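Local coordinates for protein prokaryotic transcription elongation factor GreA/GreB (Nitrosomonas europaea, PDB 2PN0) that is a transcription elongation factor of the GreA/GreB family that probably binds RNA polymerase, at the interface of chains A and B. Sequence-based numbering; all coordinates share one arbitrary frame. Chains: chain A/B, Prokaryotic transcription elongation factor GreA/GreB.

Contact 1: the interface of chains A and B. Residues chain A 76, 91, 96-97, 112-113; chain B 32, 96-97, 113.
B:Pro96 presses its ring against the indole of A:Trp112, the two side chains lying alongside and pointing the same way. Its CB sits over the five-membered ring, 3.6 Å from the centroid, in a CH-pi contact, while CG continues towards CE2 and CZ2. With CG between the backbone N and the carbonyl carbon (chi1 63°), A:Trp112 offers this face to the proline. An alanine in place of A:Trp112 would probably leave B:Pro96 without the surface it lies on and open a gap beside it.

The other apolar contacts are mostly aliphatic. A:Val97 crosses B:Pro96 at about a right angle, its CG2 3.6 Å from the proline CB; this branch, anti to the carbonyl carbon, also touches CD of B:Pro113. A:Pro96 CB meets B:Val97 CG2 at 3.7 Å in the corresponding contact with the chains exchanged. A:Ile91 CD1 approaches CD of B:Pro96 tip to tip, and the aliphatic CG of B:Pro32 reaches A:Trp112 CZ2, on the benzo ring, at 3.9 Å.

Within this patch no N or O of one chain comes within bonding reach of the other; waters join backbone groups instead. Water 2 lies 2.8 Å from both A:Pro96 O and B:Pro96 O, tying the two equivalent carbonyls together. Water 1 connects B:Val97 N to A:Pro113 O, at 2.7 Å from that oxygen. Water 3 does the same for A:Val97 N and B:Pro113 O.

This apolar core of a two-fold symmetric interface would fasten two subunits together, if the dimer of the crystal also forms in solution.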
# COMPACT_ATOMS: atom_id res chain seq x y z
N LEU A 76 -3.20 -10.47 4.78
CA LEU A 76 -3.33 -9.10 5.27
C LEU A 76 -4.70 -8.94 5.91
O LEU A 76 -5.72 -9.35 5.33
CB LEU A 76 -3.16 -8.09 4.12
CG LEU A 76 -1.82 -7.96 3.39
CD1 LEU A 76 -1.94 -7.16 2.11
CD2 LEU A 76 -0.71 -7.37 4.26
N ILE A 91 -3.14 -3.92 7.29
CA ILE A 91 -3.10 -2.89 6.28
C ILE A 91 -4.27 -1.95 6.49
O ILE A 91 -5.43 -2.37 6.54
CB ILE A 91 -3.02 -3.50 4.82
CG1 ILE A 91 -2.68 -2.39 3.81
CG2 ILE A 91 -4.27 -4.30 4.46
CD1 ILE A 91 -2.23 -3.00 2.46
N PRO A 96 -2.38 2.60 0.20
CA PRO A 96 -2.40 1.94 -1.10
C PRO A 96 -2.62 0.42 -0.90
O PRO A 96 -2.06 -0.19 0.06
CB PRO A 96 -1.01 2.21 -1.66
CG PRO A 96 -0.66 3.59 -1.08
CD PRO A 96 -1.26 3.55 0.33
N VAL A 97 -3.43 -0.14 -1.77
CA VAL A 97 -3.88 -1.57 -1.69
C VAL A 97 -4.98 -1.74 -0.66
O VAL A 97 -6.07 -2.21 -1.02
CB VAL A 97 -2.76 -2.63 -1.50
CG1 VAL A 97 -3.39 -4.04 -1.49
CG2 VAL A 97 -1.76 -2.55 -2.66
N TRP A 112 0.15 -5.42 -7.40
CA TRP A 112 0.80 -4.20 -6.98
C TRP A 112 2.28 -4.30 -7.28
O TRP A 112 2.76 -5.39 -7.67
CB TRP A 112 0.47 -3.85 -5.53
CG TRP A 112 0.92 -4.82 -4.46
CD1 TRP A 112 2.21 -4.96 -3.95
CD2 TRP A 112 0.10 -5.77 -3.77
NE1 TRP A 112 2.20 -5.96 -2.96
CE2 TRP A 112 0.93 -6.44 -2.83
CE3 TRP A 112 -1.27 -6.10 -3.82
CZ2 TRP A 112 0.44 -7.45 -1.94
CZ3 TRP A 112 -1.77 -7.12 -2.90
CH2 TRP A 112 -0.92 -7.75 -1.99
N PRO A 113 3.00 -3.18 -7.14
CA PRO A 113 4.39 -3.24 -7.60
C PRO A 113 5.34 -4.24 -6.88
O PRO A 113 5.26 -4.42 -5.66
CB PRO A 113 4.89 -1.81 -7.38
CG PRO A 113 3.65 -0.99 -7.43
CD PRO A 113 2.63 -1.83 -6.68
N PRO B 32 5.21 -10.34 0.74
CA PRO B 32 5.44 -10.79 -0.65
C PRO B 32 6.70 -10.21 -1.34
O PRO B 32 7.41 -10.94 -2.07
CB PRO B 32 4.16 -10.37 -1.38
CG PRO B 32 3.40 -9.47 -0.42
CD PRO B 32 3.84 -9.83 0.95
N PRO B 96 2.81 -3.09 0.88
CA PRO B 96 2.61 -3.03 -0.58
C PRO B 96 2.75 -1.55 -1.00
O PRO B 96 2.33 -0.64 -0.26
CB PRO B 96 1.15 -3.47 -0.74
CG PRO B 96 0.98 -4.49 0.45
CD PRO B 96 1.64 -3.70 1.56
N VAL B 97 3.41 -1.35 -2.14
CA VAL B 97 3.80 -0.05 -2.69
C VAL B 97 5.02 0.50 -1.99
O VAL B 97 6.03 0.77 -2.65
CB VAL B 97 2.61 0.96 -2.78
CG1 VAL B 97 3.09 2.36 -3.32
CG2 VAL B 97 1.51 0.36 -3.65
N PRO B 113 -3.63 -0.78 -7.22
CA PRO B 113 -5.09 -0.86 -7.37
C PRO B 113 -5.85 0.39 -6.95
O PRO B 113 -5.62 0.94 -5.85
CB PRO B 113 -5.47 -2.02 -6.43
CG PRO B 113 -4.24 -2.82 -6.31
CD PRO B 113 -3.14 -1.81 -6.29
O HOH W 1 5.40 -2.92 -3.38
O HOH W 2 0.27 -0.08 1.52
O HOH W 3 -5.34 1.45 -3.20

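Contact 2: the interface of chains A and B. Residues chain A 26, 29, 81, 94; chain B 86-89.
The B:Thr86–B:Glu89 loop, which leads into strand 90-92, lies against three parts of chain A: the loop after helix 13-25, with A:Leu26 and A:Asn29, the start of the 3-10 helix 81-83 at A:Pro81, and A:Leu94 in the loop after strand 90-92. At the first of these, A:Leu26 directs CD2 at the side chain of B:Ser87, 3.4 Å from its hydroxyl OG and a little farther from CB.

A:Pro81 packs its CB against B:Thr86, touching the backbone O at 3.4 Å and the side-chain CB at 3.8 Å. The threonine methyl CG2, anti to its own carbonyl carbon, faces the carbonyl O of A:Pro81.

A:Leu94 reaches with CD1 to the backbone N of B:Gly88, 3.9 Å away, and its CB lies near the glycine CA. B:Gly88 has a positive phi of 91°, a turn that suits glycine, and brings no side chain against the leucine. Water 4 bridges the carbonyls here, 2.8 Å from both A:Leu94 O and B:Gly88 O.

At the far end the amide of A:Asn29 crosses the carboxylate of B:Glu89, their planes 81° apart; ND2 and OE2 are 3.5 Å apart, too far for a hydrogen bond. The asparagine CB also rests near B:Ser87 O.

The site seats a surface loop of one subunit on its neighbour, mainly by shape, and would add to the hold between subunits if the crystal dimer also forms in solution.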
# COMPACT_ATOMS: atom_id res chain seq x y z
N LEU A 26 -10.65 13.32 8.81
CA LEU A 26 -9.49 13.59 7.96
C LEU A 26 -9.83 14.44 6.74
O LEU A 26 -9.27 14.25 5.67
CB LEU A 26 -8.90 12.27 7.45
CG LEU A 26 -8.30 11.39 8.57
CD1 LEU A 26 -7.79 10.08 8.06
CD2 LEU A 26 -7.22 12.17 9.36
N ASN A 29 -7.12 15.53 4.40
CA ASN A 29 -6.07 14.57 4.03
C ASN A 29 -6.32 13.91 2.67
O ASN A 29 -7.10 12.98 2.54
CB ASN A 29 -5.84 13.56 5.16
CG ASN A 29 -5.29 14.24 6.43
OD1 ASN A 29 -6.03 14.49 7.39
ND2 ASN A 29 -4.00 14.59 6.41
N PRO A 81 -7.19 2.79 10.98
CA PRO A 81 -5.85 3.30 11.36
C PRO A 81 -5.40 2.91 12.78
O PRO A 81 -4.23 2.56 12.95
CB PRO A 81 -5.99 4.81 11.18
CG PRO A 81 -6.92 4.93 10.01
CD PRO A 81 -7.97 3.84 10.29
N LEU A 94 -6.74 3.25 4.69
CA LEU A 94 -6.19 4.51 4.05
C LEU A 94 -4.98 4.25 3.15
O LEU A 94 -4.59 5.14 2.40
CB LEU A 94 -5.80 5.57 5.10
CG LEU A 94 -6.90 5.89 6.12
CD1 LEU A 94 -6.37 7.04 6.98
CD2 LEU A 94 -8.18 6.29 5.43
N THR B 86 -1.17 7.57 11.33
CA THR B 86 -2.52 7.02 11.25
C THR B 86 -3.44 7.91 10.37
O THR B 86 -4.68 7.93 10.55
CB THR B 86 -3.20 7.00 12.66
OG1 THR B 86 -2.81 8.17 13.40
CG2 THR B 86 -2.86 5.76 13.46
N SER B 87 -2.85 8.71 9.47
CA SER B 87 -3.66 9.65 8.68
C SER B 87 -3.47 9.63 7.16
O SER B 87 -3.89 10.56 6.43
CB SER B 87 -3.57 11.06 9.28
OG SER B 87 -4.25 11.07 10.52
N GLY B 88 -2.82 8.57 6.70
CA GLY B 88 -2.75 8.29 5.28
C GLY B 88 -1.55 8.89 4.57
O GLY B 88 -1.48 8.77 3.34
N GLU B 89 -0.60 9.47 5.33
CA GLU B 89 0.52 10.25 4.78
C GLU B 89 1.83 9.48 4.74
O GLU B 89 2.74 9.84 4.00
CB GLU B 89 0.76 11.52 5.60
CG GLU B 89 -0.42 12.48 5.71
CD GLU B 89 -0.05 13.76 6.44
OE1 GLU B 89 0.71 13.69 7.45
OE2 GLU B 89 -0.53 14.83 6.01
O HOH W 4 -2.10 6.36 2.11

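Contact 1 and contact 2 lie about 16 Å apart, measured between the centres of their C-alpha atoms, and have no residue in common. Strand 90-92 and its flanking loops connect them: A:Ile91 and A:Pro96 serve contact 1, A:Leu94 between them serves contact 2, and the chain B loop of contact 2 runs into the same strand of that subunit. Each contact recurs with the chains exchanged, so a loop of each subunit rests on the other while A:Pro96, A:Val97, B:Pro96 and B:Val97 meet between them. Together they would fix the subunits' relative orientation, provided this dimer is the biological one.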